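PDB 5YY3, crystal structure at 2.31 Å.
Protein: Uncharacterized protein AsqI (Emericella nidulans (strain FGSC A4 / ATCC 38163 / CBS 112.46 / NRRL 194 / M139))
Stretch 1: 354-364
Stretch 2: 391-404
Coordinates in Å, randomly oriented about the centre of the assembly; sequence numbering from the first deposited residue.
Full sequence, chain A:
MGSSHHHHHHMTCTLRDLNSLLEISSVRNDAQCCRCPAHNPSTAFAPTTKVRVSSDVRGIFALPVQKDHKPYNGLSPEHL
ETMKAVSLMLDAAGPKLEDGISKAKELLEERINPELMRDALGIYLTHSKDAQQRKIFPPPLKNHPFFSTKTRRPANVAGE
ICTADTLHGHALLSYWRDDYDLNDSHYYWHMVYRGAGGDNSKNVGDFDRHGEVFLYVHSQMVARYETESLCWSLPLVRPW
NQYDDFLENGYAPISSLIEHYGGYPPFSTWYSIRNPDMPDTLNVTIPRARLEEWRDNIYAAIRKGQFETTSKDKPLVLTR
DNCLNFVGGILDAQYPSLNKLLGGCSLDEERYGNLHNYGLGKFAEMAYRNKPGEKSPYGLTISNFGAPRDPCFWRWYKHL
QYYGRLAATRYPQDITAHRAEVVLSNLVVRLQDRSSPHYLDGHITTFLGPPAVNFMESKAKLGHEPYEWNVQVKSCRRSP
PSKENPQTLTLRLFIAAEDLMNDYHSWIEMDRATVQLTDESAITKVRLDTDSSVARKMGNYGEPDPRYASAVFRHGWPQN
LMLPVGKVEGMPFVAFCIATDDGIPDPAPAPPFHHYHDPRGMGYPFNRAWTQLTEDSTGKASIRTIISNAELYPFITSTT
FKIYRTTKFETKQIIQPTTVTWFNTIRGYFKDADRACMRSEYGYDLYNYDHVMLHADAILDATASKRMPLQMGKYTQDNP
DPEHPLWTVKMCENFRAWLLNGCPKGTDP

Stretch 1 354-364: NLHNYGLGKFA
Stretch 2 391-404: PCFWRWYKHLQYYG

A tryptophan lying over a glycine is the striking feature of this helix pair: the side chain of W396 enters a hollow lined by H356, G359, L360 and F363, and G359 CA sits over one face of its indole, 4.2 Å from the centroid of the six-membered ring in a CH-pi contact. The closest atom there, W396 CZ2, is 3.9 Å from G359 CA. A CB on G359 would point at the partner helix and fall 2.3 Å from W396 CZ2, so the absence of a side chain is what makes room for the ring.

The example illustrates how a large knob can be accommodated between helices whose axes remain well apart. Residues 355-364 form one helix, with N354 at its N-cap position; the second stretch is helical as well, and both helices continue later in the chain. Phi and psi stay near -65° and -40° throughout most of both. Their axes approach to 10.9 Å and run nearly antiparallel, at 158°. The register is set by three CA pairs: H356 CA lies 7.7 Å from L400 CA, L360 CA lies 7.7 Å from F393 CA, and F363 CA lies 7.7 Å from C392 CA. At the start of the first helix, N354 (chi1 t) accepts a side-chain hydrogen bond at OD1 from N357 ND2, 3.1 Å away.

W396 adopts chi1 t with chi2 -105°, which also brings its polar edge to H356 (chi1 t, chi2 59°). W396 NE1 donates to H356 ND1 at 3.1 Å and 159°, satisfying the indole N-H inside a largely apolar interface. Because the bond lies near both ring planes, the rings meet rim to rim, their planes inclined by 25°. L400 (m, t) packs beside this pair, its CD1 3.6 Å from H356 ND1.

Toward the C-terminal end of the first stretch the contact becomes hydrophobic. The CA-to-CB bond of L360 (m, t) points sideways relative to the second helix, but the end of the side chain comes nearer to it: CD2 lies 3.4 Å from F393 CD2, at the edge of that ring, and 3.7 Å from W396 CD1. The CA-to-CB bond of F363 (chi1 m, chi2 -76°) points toward the second helix. Its CE2 is 3.8 Å from W396 CB, while its CD1 is 3.6 Å from C392 SG, an oblique sulfur-aromatic approach with C392 in rotamer p. The F363 and F393 rings are also oblique, with centroids 5.6 Å apart.

At the other end, L355 (t, p) places CG 4.2 Å from W396 CH2 and CD2 4.0 Å from Y403 CZ (Y403 chi1 m). Altogether the two stretches bury 541 Å².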

# COMPACT_ATOMS: atom_id res chain seq x y z
N ASN A 354 -0.50 34.50 -25.09
CA ASN A 354 -1.68 33.65 -24.91
C ASN A 354 -1.33 32.39 -24.10
O ASN A 354 -1.36 31.28 -24.63
CB ASN A 354 -2.27 33.25 -26.27
CG ASN A 354 -3.61 32.55 -26.15
OD1 ASN A 354 -4.15 32.43 -25.04
ND2 ASN A 354 -4.16 32.11 -27.27
N LEU A 355 -0.98 32.58 -22.83
CA LEU A 355 -0.36 31.51 -22.05
C LEU A 355 -1.24 30.27 -21.81
O LEU A 355 -0.75 29.15 -21.89
CB LEU A 355 0.10 32.06 -20.69
CG LEU A 355 0.88 31.12 -19.79
CD1 LEU A 355 2.04 30.51 -20.55
CD2 LEU A 355 1.39 31.87 -18.58
N HIS A 356 -2.52 30.48 -21.50
CA HIS A 356 -3.40 29.36 -21.18
C HIS A 356 -3.55 28.42 -22.37
O HIS A 356 -3.34 27.21 -22.25
CB HIS A 356 -4.79 29.84 -20.73
CG HIS A 356 -5.81 28.74 -20.69
ND1 HIS A 356 -5.67 27.61 -19.91
CD2 HIS A 356 -6.99 28.59 -21.36
CE1 HIS A 356 -6.71 26.82 -20.09
NE2 HIS A 356 -7.53 27.39 -20.96
N ASN A 357 -3.90 28.99 -23.52
CA ASN A 357 -4.21 28.15 -24.67
C ASN A 357 -2.95 27.57 -25.35
O ASN A 357 -2.98 26.46 -25.88
CB ASN A 357 -5.06 28.93 -25.67
CG ASN A 357 -6.42 29.31 -25.10
OD1 ASN A 357 -7.37 28.51 -25.11
ND2 ASN A 357 -6.53 30.53 -24.58
N TYR A 358 -1.84 28.29 -25.34
CA TYR A 358 -0.62 27.69 -25.86
C TYR A 358 -0.12 26.64 -24.87
O TYR A 358 0.48 25.63 -25.28
CB TYR A 358 0.46 28.73 -26.13
CG TYR A 358 0.31 29.40 -27.47
CD1 TYR A 358 0.34 28.64 -28.64
CD2 TYR A 358 0.16 30.78 -27.58
CE1 TYR A 358 0.21 29.25 -29.88
CE2 TYR A 358 0.04 31.39 -28.82
CZ TYR A 358 0.07 30.61 -29.96
OH TYR A 358 -0.07 31.21 -31.19
N GLY A 359 -0.37 26.87 -23.59
CA GLY A 359 -0.03 25.89 -22.57
C GLY A 359 -0.73 24.55 -22.78
O GLY A 359 -0.09 23.49 -22.74
N LEU A 360 -2.04 24.60 -23.02
CA LEU A 360 -2.82 23.39 -23.31
C LEU A 360 -2.27 22.73 -24.56
O LEU A 360 -2.18 21.49 -24.64
CB LEU A 360 -4.31 23.71 -23.49
CG LEU A 360 -5.04 24.20 -22.23
CD1 LEU A 360 -6.52 24.38 -22.51
CD2 LEU A 360 -4.81 23.24 -21.09
N GLY A 361 -1.90 23.57 -25.53
CA GLY A 361 -1.30 23.13 -26.78
C GLY A 361 -0.02 22.34 -26.60
O GLY A 361 0.25 21.40 -27.36
N LYS A 362 0.77 22.69 -25.59
CA LYS A 362 2.01 21.97 -25.31
C LYS A 362 1.73 20.56 -24.76
O LYS A 362 2.48 19.63 -25.03
CB LYS A 362 2.89 22.76 -24.34
CG LYS A 362 3.32 24.13 -24.88
CD LYS A 362 4.28 24.00 -26.09
CE LYS A 362 5.68 23.66 -25.63
NZ LYS A 362 6.65 23.44 -26.75
N PHE A 363 0.65 20.39 -23.98
CA PHE A 363 0.29 19.06 -23.52
C PHE A 363 -0.21 18.20 -24.69
O PHE A 363 0.06 17.01 -24.75
CB PHE A 363 -0.76 19.11 -22.40
CG PHE A 363 -0.26 19.71 -21.12
CD1 PHE A 363 0.57 18.99 -20.27
CD2 PHE A 363 -0.63 21.00 -20.75
CE1 PHE A 363 1.03 19.55 -19.08
CE2 PHE A 363 -0.17 21.56 -19.57
CZ PHE A 363 0.66 20.84 -18.74
N ALA A 364 -0.94 18.81 -25.61
CA ALA A 364 -1.35 18.11 -26.82
C ALA A 364 -0.12 17.69 -27.61
O ALA A 364 -0.02 16.58 -28.11
CB ALA A 364 -2.27 18.98 -27.67
N PRO A 391 -4.72 13.72 -15.80
CA PRO A 391 -4.12 14.39 -14.64
C PRO A 391 -3.20 15.55 -15.00
O PRO A 391 -3.01 16.44 -14.17
CB PRO A 391 -3.33 13.27 -13.95
CG PRO A 391 -4.00 12.01 -14.39
CD PRO A 391 -4.40 12.28 -15.83
N CYS A 392 -2.62 15.57 -16.20
CA CYS A 392 -1.74 16.70 -16.52
C CYS A 392 -2.54 18.02 -16.57
O CYS A 392 -2.01 19.08 -16.24
CB CYS A 392 -0.97 16.49 -17.83
SG CYS A 392 -1.90 16.58 -19.38
N PHE A 393 -3.82 17.97 -16.94
CA PHE A 393 -4.56 19.21 -17.04
C PHE A 393 -4.92 19.76 -15.66
O PHE A 393 -5.08 20.97 -15.49
CB PHE A 393 -5.81 19.04 -17.90
CG PHE A 393 -5.49 18.86 -19.37
CD1 PHE A 393 -5.46 17.60 -19.94
CD2 PHE A 393 -5.15 19.95 -20.15
CE1 PHE A 393 -5.15 17.44 -21.28
CE2 PHE A 393 -4.83 19.79 -21.49
CZ PHE A 393 -4.83 18.54 -22.06
N TRP A 394 -5.02 18.88 -14.67
CA TRP A 394 -5.31 19.33 -13.32
C TRP A 394 -4.09 20.03 -12.80
O TRP A 394 -4.20 20.98 -12.02
CB TRP A 394 -5.75 18.15 -12.42
CG TRP A 394 -7.13 17.74 -12.80
CD1 TRP A 394 -7.48 16.76 -13.68
CD2 TRP A 394 -8.36 18.37 -12.40
NE1 TRP A 394 -8.85 16.71 -13.81
CE2 TRP A 394 -9.41 17.69 -13.04
CE3 TRP A 394 -8.66 19.44 -11.54
CZ2 TRP A 394 -10.75 18.04 -12.85
CZ3 TRP A 394 -9.98 19.78 -11.35
CH2 TRP A 394 -11.02 19.08 -12.00
N ARG A 395 -2.91 19.62 -13.27
CA ARG A 395 -1.69 20.31 -12.86
C ARG A 395 -1.63 21.69 -13.53
O ARG A 395 -1.18 22.67 -12.93
CB ARG A 395 -0.45 19.47 -13.17
CG ARG A 395 -0.45 18.09 -12.46
CD ARG A 395 0.96 17.45 -12.43
NE ARG A 395 1.91 18.48 -12.06
CZ ARG A 395 3.23 18.37 -12.19
NH1 ARG A 395 3.76 17.25 -12.67
NH2 ARG A 395 4.00 19.40 -11.84
N TRP A 396 -2.13 21.79 -14.77
CA TRP A 396 -2.24 23.09 -15.41
C TRP A 396 -3.32 23.95 -14.73
O TRP A 396 -3.09 25.13 -14.45
CB TRP A 396 -2.52 22.95 -16.91
CG TRP A 396 -2.53 24.28 -17.63
CD1 TRP A 396 -3.63 24.95 -18.08
CD2 TRP A 396 -1.39 25.09 -17.97
NE1 TRP A 396 -3.25 26.13 -18.68
CE2 TRP A 396 -1.88 26.24 -18.62
CE3 TRP A 396 -0.01 24.97 -17.77
CZ2 TRP A 396 -1.04 27.26 -19.09
CZ3 TRP A 396 0.82 25.97 -18.24
CH2 TRP A 396 0.30 27.10 -18.89
N TYR A 397 -4.50 23.38 -14.47
CA TYR A 397 -5.56 24.14 -13.78
C TYR A 397 -5.06 24.69 -12.44
O TYR A 397 -5.39 25.82 -12.08
CB TYR A 397 -6.81 23.29 -13.53
CG TYR A 397 -7.47 22.67 -14.76
CD1 TYR A 397 -7.33 23.23 -16.03
CD2 TYR A 397 -8.24 21.52 -14.63
CE1 TYR A 397 -7.95 22.64 -17.14
CE2 TYR A 397 -8.86 20.93 -15.73
CZ TYR A 397 -8.71 21.50 -16.98
OH TYR A 397 -9.33 20.90 -18.06
N LYS A 398 -4.25 23.93 -11.71
CA LYS A 398 -3.76 24.47 -10.44
C LYS A 398 -2.73 25.57 -10.69
O LYS A 398 -2.60 26.48 -9.87
CB LYS A 398 -3.17 23.38 -9.53
CG LYS A 398 -2.81 23.94 -8.15
CD LYS A 398 -2.62 22.87 -7.10
CE LYS A 398 -1.98 23.44 -5.83
NZ LYS A 398 -1.65 22.37 -4.82
N HIS A 399 -2.03 25.52 -11.82
CA HIS A 399 -1.15 26.63 -12.22
C HIS A 399 -1.96 27.88 -12.49
O HIS A 399 -1.62 28.95 -12.00
CB HIS A 399 -0.32 26.28 -13.45
CG HIS A 399 0.52 27.42 -13.95
ND1 HIS A 399 1.43 28.08 -13.15
CD2 HIS A 399 0.59 28.01 -15.17
CE1 HIS A 399 2.03 29.03 -13.85
NE2 HIS A 399 1.54 29.00 -15.08
N LEU A 400 -3.02 27.76 -13.30
CA LEU A 400 -3.97 28.87 -13.47
C LEU A 400 -4.41 29.43 -12.11
O LEU A 400 -4.44 30.64 -11.91
CB LEU A 400 -5.21 28.42 -14.26
CG LEU A 400 -4.90 27.93 -15.68
CD1 LEU A 400 -6.17 27.46 -16.36
CD2 LEU A 400 -4.24 29.05 -16.48
N GLN A 401 -4.74 28.53 -11.18
CA GLN A 401 -5.20 28.96 -9.86
C GLN A 401 -4.14 29.82 -9.15
O GLN A 401 -4.48 30.71 -8.36
CB GLN A 401 -5.54 27.75 -8.98
CG GLN A 401 -6.24 28.12 -7.67
CD GLN A 401 -6.19 26.99 -6.65
OE1 GLN A 401 -5.11 26.51 -6.27
NE2 GLN A 401 -7.37 26.55 -6.19
N TYR A 402 -2.87 29.57 -9.46
CA TYR A 402 -1.77 30.32 -8.83
C TYR A 402 -1.87 31.82 -9.15
O TYR A 402 -1.64 32.66 -8.28
CB TYR A 402 -0.41 29.75 -9.27
CG TYR A 402 0.78 30.50 -8.73
CD1 TYR A 402 0.88 30.78 -7.37
CD2 TYR A 402 1.82 30.90 -9.56
CE1 TYR A 402 1.97 31.47 -6.86
CE2 TYR A 402 2.93 31.59 -9.06
CZ TYR A 402 3.00 31.87 -7.71
OH TYR A 402 4.09 32.54 -7.19
N TYR A 403 -2.23 32.15 -10.38
CA TYR A 403 -2.38 33.55 -10.74
C TYR A 403 -3.47 34.20 -9.89
O TYR A 403 -3.32 35.33 -9.40
CB TYR A 403 -2.68 33.70 -12.23
CG TYR A 403 -1.54 33.25 -13.12
CD1 TYR A 403 -0.55 34.14 -13.52
CD2 TYR A 403 -1.43 31.92 -13.53
CE1 TYR A 403 0.49 33.72 -14.32
CE2 TYR A 403 -0.39 31.50 -14.32
CZ TYR A 403 0.57 32.40 -14.72
OH TYR A 403 1.60 31.96 -15.53
N GLY A 404 -4.56 33.46 -9.70
CA GLY A 404 -5.62 33.86 -8.78
C GLY A 404 -5.15 34.09 -7.36
O GLY A 404 -5.55 35.06 -6.72